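Local structure of sensor-type histidine kinase PrrB (Mycobacterium tuberculosis, 1YSR) at residues R16-A21 / L28-V33; L66-A71 / S135-A140; S131-N134 / A140-V143. The protein uses ATP to phosphorylate a histidine as sensor kinase of the PrrB/PrrA two-component system, here represented by its C-terminal ATP-binding domain. One frame throughout, in Å; residues are numbered along the deposited sequence.

Interaction 1: R16-A21 / L28-V33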
loop_
_atom_site.group_PDB
_atom_site.type_symbol
_atom_site.label_atom_id
_atom_site.label_comp_id
_atom_site.label_asym_id
_atom_site.label_seq_id
_atom_site.Cartn_x
_atom_site.Cartn_y
_atom_site.Cartn_z
ATOM N N ARG A 16 2.156 -7.773 -4.661
ATOM C CA ARG A 16 2.658 -6.777 -5.614
ATOM C C ARG A 16 4.145 -6.671 -5.573
ATOM O O ARG A 16 4.768 -6.489 -6.599
ATOM C CB ARG A 16 2.089 -5.350 -5.414
ATOM C CG ARG A 16 0.560 -5.228 -5.428
ATOM C CD ARG A 16 0.127 -3.728 -5.221
ATOM N NE ARG A 16 0.715 -3.041 -4.053
ATOM C CZ ARG A 16 0.154 -2.919 -2.837
ATOM N NH1 ARG A 16 -1.025 -3.448 -2.553
ATOM N NH2 ARG A 16 0.796 -2.258 -1.880
ATOM N N ALA A 17 4.735 -6.718 -4.369
ATOM C CA ALA A 17 6.169 -6.623 -4.284
ATOM C C ALA A 17 6.822 -7.746 -5.094
ATOM O O ALA A 17 7.852 -7.538 -5.738
ATOM C CB ALA A 17 6.605 -6.713 -2.816
ATOM N N ALA A 18 6.257 -8.934 -4.981
ATOM C CA ALA A 18 6.911 -10.102 -5.620
ATOM C C ALA A 18 6.758 -9.932 -7.141
ATOM O O ALA A 18 7.686 -10.148 -7.893
ATOM C CB ALA A 18 6.264 -11.358 -5.161
ATOM N N HIS A 19 5.582 -9.480 -7.584
ATOM C CA HIS A 19 5.327 -9.302 -9.023
ATOM C C HIS A 19 6.259 -8.268 -9.609
ATOM O O HIS A 19 6.844 -8.477 -10.683
ATOM C CB HIS A 19 3.855 -8.947 -9.272
ATOM C CG HIS A 19 2.928 -10.122 -9.148
ATOM N ND1 HIS A 19 2.904 -11.150 -10.075
ATOM C CD2 HIS A 19 2.001 -10.444 -8.211
ATOM C CE1 HIS A 19 2.004 -12.049 -9.709
ATOM N NE2 HIS A 19 1.433 -11.639 -8.591
ATOM N N ASP A 20 6.404 -7.135 -8.917
ATOM C CA ASP A 20 7.299 -6.084 -9.364
ATOM C C ASP A 20 8.746 -6.511 -9.331
ATOM O O ASP A 20 9.485 -6.155 -10.240
ATOM C CB ASP A 20 7.161 -4.803 -8.538
ATOM C CG ASP A 20 5.797 -4.129 -8.692
ATOM O OD1 ASP A 20 5.019 -4.507 -9.576
ATOM O OD2 ASP A 20 5.491 -3.203 -7.886
ATOM N N ALA A 21 9.174 -7.220 -8.269
ATOM C CA ALA A 21 10.556 -7.697 -8.172
ATOM C C ALA A 21 10.930 -8.639 -9.329
ATOM O O ALA A 21 12.034 -8.564 -9.862
ATOM C CB ALA A 21 10.844 -8.349 -6.844
ATOM N N LEU A 28 15.108 -14.285 -11.369
ATOM C CA LEU A 28 14.739 -14.495 -9.963
ATOM C C LEU A 28 13.369 -15.151 -9.906
ATOM O O LEU A 28 12.468 -14.712 -10.596
ATOM C CB LEU A 28 14.771 -13.162 -9.190
ATOM C CG LEU A 28 14.141 -13.218 -7.795
ATOM C CD1 LEU A 28 14.944 -14.147 -6.856
ATOM C CD2 LEU A 28 14.011 -11.781 -7.218
ATOM N N ASP A 29 13.200 -16.219 -9.125
ATOM C CA ASP A 29 11.896 -16.858 -8.888
ATOM C C ASP A 29 11.425 -16.255 -7.560
ATOM O O ASP A 29 11.972 -16.586 -6.499
ATOM C CB ASP A 29 12.031 -18.391 -8.697
ATOM C CG ASP A 29 10.692 -19.112 -8.381
ATOM O OD1 ASP A 29 9.658 -18.492 -7.970
ATOM O OD2 ASP A 29 10.655 -20.389 -8.533
ATOM N N VAL A 30 10.469 -15.341 -7.631
ATOM C CA VAL A 30 10.028 -14.644 -6.413
ATOM C C VAL A 30 8.500 -14.659 -6.400
ATOM O O VAL A 30 7.849 -14.367 -7.439
ATOM C CB VAL A 30 10.602 -13.218 -6.314
ATOM C CG1 VAL A 30 10.293 -12.410 -7.593
ATOM C CG2 VAL A 30 10.034 -12.510 -4.987
ATOM N N SER A 31 7.920 -15.001 -5.248
ATOM C CA SER A 31 6.507 -15.135 -5.163
ATOM C C SER A 31 6.010 -15.034 -3.731
ATOM O O SER A 31 6.762 -15.218 -2.764
ATOM C CB SER A 31 6.110 -16.523 -5.693
ATOM O OG SER A 31 6.464 -17.480 -4.696
ATOM N N LEU A 32 4.733 -14.702 -3.610
ATOM C CA LEU A 32 4.049 -14.782 -2.350
ATOM C C LEU A 32 3.508 -16.190 -2.225
ATOM O O LEU A 32 2.638 -16.610 -3.056
ATOM C CB LEU A 32 2.851 -13.845 -2.382
ATOM C CG LEU A 32 1.897 -13.995 -1.190
ATOM C CD1 LEU A 32 2.649 -13.651 0.109
ATOM C CD2 LEU A 32 0.699 -13.079 -1.360
ATOM N N VAL A 33 3.950 -16.865 -1.170
ATOM C CA VAL A 33 3.426 -18.130 -0.691
ATOM C C VAL A 33 1.974 -17.996 -0.195
ATOM O O VAL A 33 1.631 -17.001 0.451
ATOM C CB VAL A 33 4.362 -18.520 0.463
ATOM C CG1 VAL A 33 3.647 -19.077 1.677
ATOM C CG2 VAL A 33 5.576 -19.336 -0.047
#
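A18 and A21 of helix 10-24 face V30 of strand 29-32. This is helix-on-sheet packing in the alpha/beta sandwich of the histidine kinase ATP-binding domain, related to the GHKL fold of DNA gyrase B and HSP90. The two short segments run nearly antiparallel, at 163°, and their axes come within 6.9 Å. The tight part is centred on A18. Its CB points at the strand and lies 3.8 Å from S31 CA, so the small methyl rests almost on the strand backbone. V30 supplies the matching side chain and splits its two methyls. CG2 is anti to the backbone N and reaches A18 CB at 3.9 Å. CG1 sits between the backbone N and the carbonyl carbon (N-CA-CB-CG1, 54°) and faces A21 CB. A18 is buried here, whereas S31 is partly exposed, points its side chain away from the helix and adds little to the contact. The far face of the helix meets R48 of helix 44-61 through A17 and D20, and P36 of the second subunit through D20. No hydrogen bond joins the two segments; methyl groups do most of the touching. The closest approach is a carbon-oxygen one: V30 CG1 lies 3.5 Å from A18 O.

Interaction 2: L66-A71 / S135-A140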
loop_
_atom_site.group_PDB
_atom_site.type_symbol
_atom_site.label_atom_id
_atom_site.label_comp_id
_atom_site.label_asym_id
_atom_site.label_seq_id
_atom_site.Cartn_x
_atom_site.Cartn_y
_atom_site.Cartn_z
ATOM N N LEU A 66 16.044 -17.666 -5.628
ATOM C CA LEU A 66 14.695 -18.009 -5.168
ATOM C C LEU A 66 14.425 -17.205 -3.871
ATOM O O LEU A 66 15.261 -17.168 -2.934
ATOM C CB LEU A 66 14.525 -19.541 -4.894
ATOM C CG LEU A 66 13.249 -20.057 -4.248
ATOM C CD1 LEU A 66 12.155 -20.061 -5.315
ATOM C CD2 LEU A 66 13.500 -21.551 -3.797
ATOM N N VAL A 67 13.286 -16.530 -3.880
ATOM C CA VAL A 67 12.757 -15.766 -2.746
ATOM C C VAL A 67 11.267 -16.062 -2.575
ATOM O O VAL A 67 10.513 -16.107 -3.569
ATOM C CB VAL A 67 12.931 -14.229 -2.983
ATOM C CG1 VAL A 67 12.164 -13.424 -1.905
ATOM C CG2 VAL A 67 14.423 -13.863 -3.033
ATOM N N GLN A 68 10.828 -16.258 -1.340
ATOM C CA GLN A 68 9.425 -16.455 -1.040
ATOM C C GLN A 68 9.062 -15.487 0.027
ATOM O O GLN A 68 9.765 -15.420 1.083
ATOM C CB GLN A 68 9.192 -17.869 -0.466
ATOM C CG GLN A 68 9.397 -18.941 -1.554
ATOM C CD GLN A 68 9.259 -20.366 -1.001
ATOM O OE1 GLN A 68 9.225 -20.593 0.226
ATOM N NE2 GLN A 68 9.153 -21.313 -1.903
ATOM N N LEU A 69 7.971 -14.767 -0.226
ATOM C CA LEU A 69 7.384 -13.844 0.751
ATOM C C LEU A 69 6.214 -14.571 1.420
ATOM O O LEU A 69 5.462 -15.327 0.777
ATOM C CB LEU A 69 6.839 -12.622 0.020
ATOM C CG LEU A 69 7.855 -11.955 -0.909
ATOM C CD1 LEU A 69 7.276 -10.697 -1.695
ATOM C CD2 LEU A 69 9.226 -11.636 -0.178
ATOM N N SER A 70 6.005 -14.295 2.695
ATOM C CA SER A 70 4.832 -14.844 3.384
ATOM C C SER A 70 4.331 -13.932 4.479
ATOM O O SER A 70 5.087 -13.134 4.995
ATOM C CB SER A 70 5.118 -16.198 3.989
ATOM O OG SER A 70 6.236 -16.194 4.862
ATOM N N ALA A 71 3.069 -14.134 4.864
ATOM C CA ALA A 71 2.479 -13.454 6.017
ATOM C C ALA A 71 1.620 -14.453 6.749
ATOM O O ALA A 71 0.781 -15.163 6.134
ATOM C CB ALA A 71 1.630 -12.262 5.555
ATOM N N SER A 135 16.867 -19.821 6.714
ATOM C CA SER A 135 15.680 -20.129 5.964
ATOM C C SER A 135 15.645 -21.656 5.625
ATOM O O SER A 135 16.683 -22.216 5.370
ATOM C CB SER A 135 15.746 -19.389 4.656
ATOM O OG SER A 135 14.609 -19.754 3.948
ATOM N N PRO A 136 14.459 -22.257 5.558
ATOM C CA PRO A 136 14.281 -23.585 4.948
ATOM C C PRO A 136 14.720 -23.622 3.498
ATOM O O PRO A 136 15.023 -24.706 2.970
ATOM C CB PRO A 136 12.765 -23.792 5.029
ATOM C CG PRO A 136 12.331 -23.026 6.150
ATOM C CD PRO A 136 13.193 -21.765 6.114
ATOM N N LEU A 137 14.802 -22.450 2.843
ATOM C CA LEU A 137 15.346 -22.376 1.460
ATOM C C LEU A 137 16.857 -22.409 1.378
ATOM O O LEU A 137 17.405 -22.576 0.287
ATOM C CB LEU A 137 14.843 -21.128 0.668
ATOM C CG LEU A 137 13.307 -21.052 0.648
ATOM C CD1 LEU A 137 12.737 -19.867 -0.156
ATOM C CD2 LEU A 137 12.717 -22.353 0.059
ATOM N N GLY A 138 17.535 -22.196 2.499
ATOM C CA GLY A 138 19.002 -22.256 2.457
ATOM C C GLY A 138 19.768 -20.971 2.833
ATOM O O GLY A 138 20.901 -21.024 3.326
ATOM N N GLY A 139 19.137 -19.826 2.598
ATOM C CA GLY A 139 19.761 -18.547 2.762
ATOM C C GLY A 139 19.245 -17.854 4.009
ATOM O O GLY A 139 19.189 -18.439 5.066
ATOM N N ALA A 140 18.914 -16.570 3.869
ATOM C CA ALA A 140 18.423 -15.803 4.998
ATOM C C ALA A 140 16.895 -15.873 5.064
ATOM O O ALA A 140 16.239 -16.014 4.026
ATOM C CB ALA A 140 18.876 -14.373 4.827
#
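L137, at a turn on the protein surface, lays its methyls against the side-chain amide of Q68 and the isobutyl group of L66, with no hydrogen bond between the segments. An aliphatic tip thus packs on a polar group. L137 CD1 lies 3.6 Å from Q68 OE1 and 3.7 Å from Q68 CG, so it touches both the amide and the chain that carries it. The Q68 chain, extended beyond CG (chi2 176°), crosses L137 obliquely and brings CG, CD and OE1 to its CD1. L66 meets mainly the other methyl of L137, CD2, and the two side chains cross at about a right angle. L66 CD2 meets L137 CD2 at 4.0 Å. The backbones stay well apart, with 8.0 Å between L66 CA and L137 CA. L137 is presented by a type I beta turn from S135 to G138. S135 OG accepts from L137 N at 2.9 Å, an ST turn that fixes the backbone at the base of this side chain. G138 has a positive phi of 119°, a backbone shape that suits glycine. In the fold, the turn joins strands 129-134 and 140-147. It reaches past strand 77-84, where D83 bonds S135 OG, to touch strand 66-74, which lies between strands 77-84 and 29-32.

Interaction 3: S131-N134 / A140-V143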
loop_
_atom_site.group_PDB
_atom_site.type_symbol
_atom_site.label_atom_id
_atom_site.label_comp_id
_atom_site.label_asym_id
_atom_site.label_seq_id
_atom_site.Cartn_x
_atom_site.Cartn_y
_atom_site.Cartn_z
ATOM N N SER A 131 14.192 -9.329 12.464
ATOM C CA SER A 131 15.300 -10.199 12.843
ATOM C C SER A 131 15.618 -11.153 11.733
ATOM O O SER A 131 14.837 -11.321 10.783
ATOM C CB SER A 131 14.937 -10.942 14.097
ATOM O OG SER A 131 13.749 -11.616 13.869
ATOM N N LEU A 132 16.780 -11.786 11.873
ATOM C CA LEU A 132 17.225 -12.787 10.899
ATOM C C LEU A 132 17.274 -14.186 11.508
ATOM O O LEU A 132 17.614 -14.396 12.713
ATOM C CB LEU A 132 18.593 -12.394 10.371
ATOM C CG LEU A 132 18.601 -11.316 9.274
ATOM C CD1 LEU A 132 19.895 -10.596 9.205
ATOM C CD2 LEU A 132 18.284 -11.962 7.888
ATOM N N GLU A 133 16.883 -15.130 10.671
ATOM C CA GLU A 133 16.821 -16.567 11.004
ATOM C C GLU A 133 17.387 -17.307 9.816
ATOM O O GLU A 133 17.753 -16.690 8.803
ATOM C CB GLU A 133 15.387 -17.009 11.196
ATOM C CG GLU A 133 14.736 -16.402 12.382
ATOM C CD GLU A 133 13.287 -16.809 12.526
ATOM O OE1 GLU A 133 12.815 -17.661 11.728
ATOM O OE2 GLU A 133 12.622 -16.265 13.431
ATOM N N ASN A 134 17.522 -18.636 9.945
ATOM C CA ASN A 134 18.016 -19.419 8.832
ATOM C C ASN A 134 16.806 -19.909 8.031
ATOM O O ASN A 134 15.811 -20.336 8.599
ATOM C CB ASN A 134 18.912 -20.588 9.300
ATOM C CG ASN A 134 20.403 -20.183 9.479
ATOM O OD1 ASN A 134 20.759 -18.993 9.675
ATOM N ND2 ASN A 134 21.280 -21.191 9.413
ATOM N N ALA A 140 18.914 -16.570 3.869
ATOM C CA ALA A 140 18.423 -15.803 4.998
ATOM C C ALA A 140 16.895 -15.873 5.064
ATOM O O ALA A 140 16.239 -16.014 4.026
ATOM C CB ALA A 140 18.876 -14.373 4.827
ATOM N N ARG A 141 16.349 -15.753 6.277
ATOM C CA ARG A 141 14.956 -15.539 6.484
ATOM C C ARG A 141 14.883 -14.237 7.314
ATOM O O ARG A 141 15.363 -14.189 8.482
ATOM C CB ARG A 141 14.387 -16.712 7.275
ATOM C CG ARG A 141 12.953 -16.555 7.702
ATOM C CD ARG A 141 12.380 -17.943 8.074
ATOM N NE ARG A 141 11.340 -17.780 9.058
ATOM C CZ ARG A 141 10.063 -17.684 8.755
ATOM N NH1 ARG A 141 9.690 -17.776 7.496
ATOM N NH2 ARG A 141 9.165 -17.522 9.720
ATOM N N LEU A 142 14.359 -13.176 6.707
ATOM C CA LEU A 142 14.173 -11.939 7.445
ATOM C C LEU A 142 12.734 -11.873 7.890
ATOM O O LEU A 142 11.820 -11.976 7.060
ATOM C CB LEU A 142 14.485 -10.739 6.545
ATOM C CG LEU A 142 14.224 -9.287 7.001
ATOM C CD1 LEU A 142 14.782 -8.987 8.281
ATOM C CD2 LEU A 142 14.879 -8.425 5.980
ATOM N N VAL A 143 12.526 -11.677 9.193
ATOM C CA VAL A 143 11.227 -11.754 9.753
ATOM C C VAL A 143 10.869 -10.427 10.374
ATOM O O VAL A 143 11.604 -9.903 11.204
ATOM C CB VAL A 143 11.071 -12.845 10.851
ATOM C CG1 VAL A 143 9.605 -12.955 11.178
ATOM C CG2 VAL A 143 11.535 -14.188 10.372
HETATM O O HOH W 1 11.161 -10.113 14.148
#
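R141, E133 and S131 carry much of this pairing between strands 129-134 and 140-147, an antiparallel beta hairpin at one margin of the domain's mixed sheet. E133 and R141 form a hydrogen-bonded pair, with E133 N to R141 O at 2.8 Å and R141 N to E133 O at 3.0 Å. Their side chains lie side by side and point the same way. R141 NE donates to E133 OE1 at 3.1 Å in a salt bridge. The oxygen lies in the guanidinium plane, whereas the nitrogen approaches from above the carboxylate plane, and the two planes are 41° apart. The R141 chain is extended from CG to NE (chi2 162°), which carries its charged end along E133. Both charges have further partners: R145 holds E133 OE2, and D83 holds R141 NH1. V143 CG2 packs against the E133 carboxylate carbon. The L132 and L142 side chains lie on the opposite face, where F98 of helix 94-98 touches both. L132 CD2 also meets A140 CB at 3.9 Å. S131 pairs with V143 through two backbone bonds, the straighter from V143 N to S131 O at 2.8 Å. A water bridges S131 and V143: it bonds S131 OG at 3.0 Å and donates to V143 O at 3.0 Å.

From the N terminus, interaction 1 comes first. It closes the short turn between helix 10-24 and strand 29-32. Interaction 1 closes before the other two open, so it is in series with both. The chain then passes through helix 44-61 to strand 66-74, which opens interaction 2. That contact spans 63 residues and closes at the turn 135-140. Interaction 3 is a local hairpin closure around this same turn. It opens inside the span of interaction 2, and both end on the same stretch, sharing A140. Strand 29-32 pairs with strand 66-74, as in the bond from L69 N to S31 O, so interactions 1 and 2 touch. The three together reach from strand 29-32 to strand 129-134, with helix 10-24 packed on the face of strands 29-32 and 66-74.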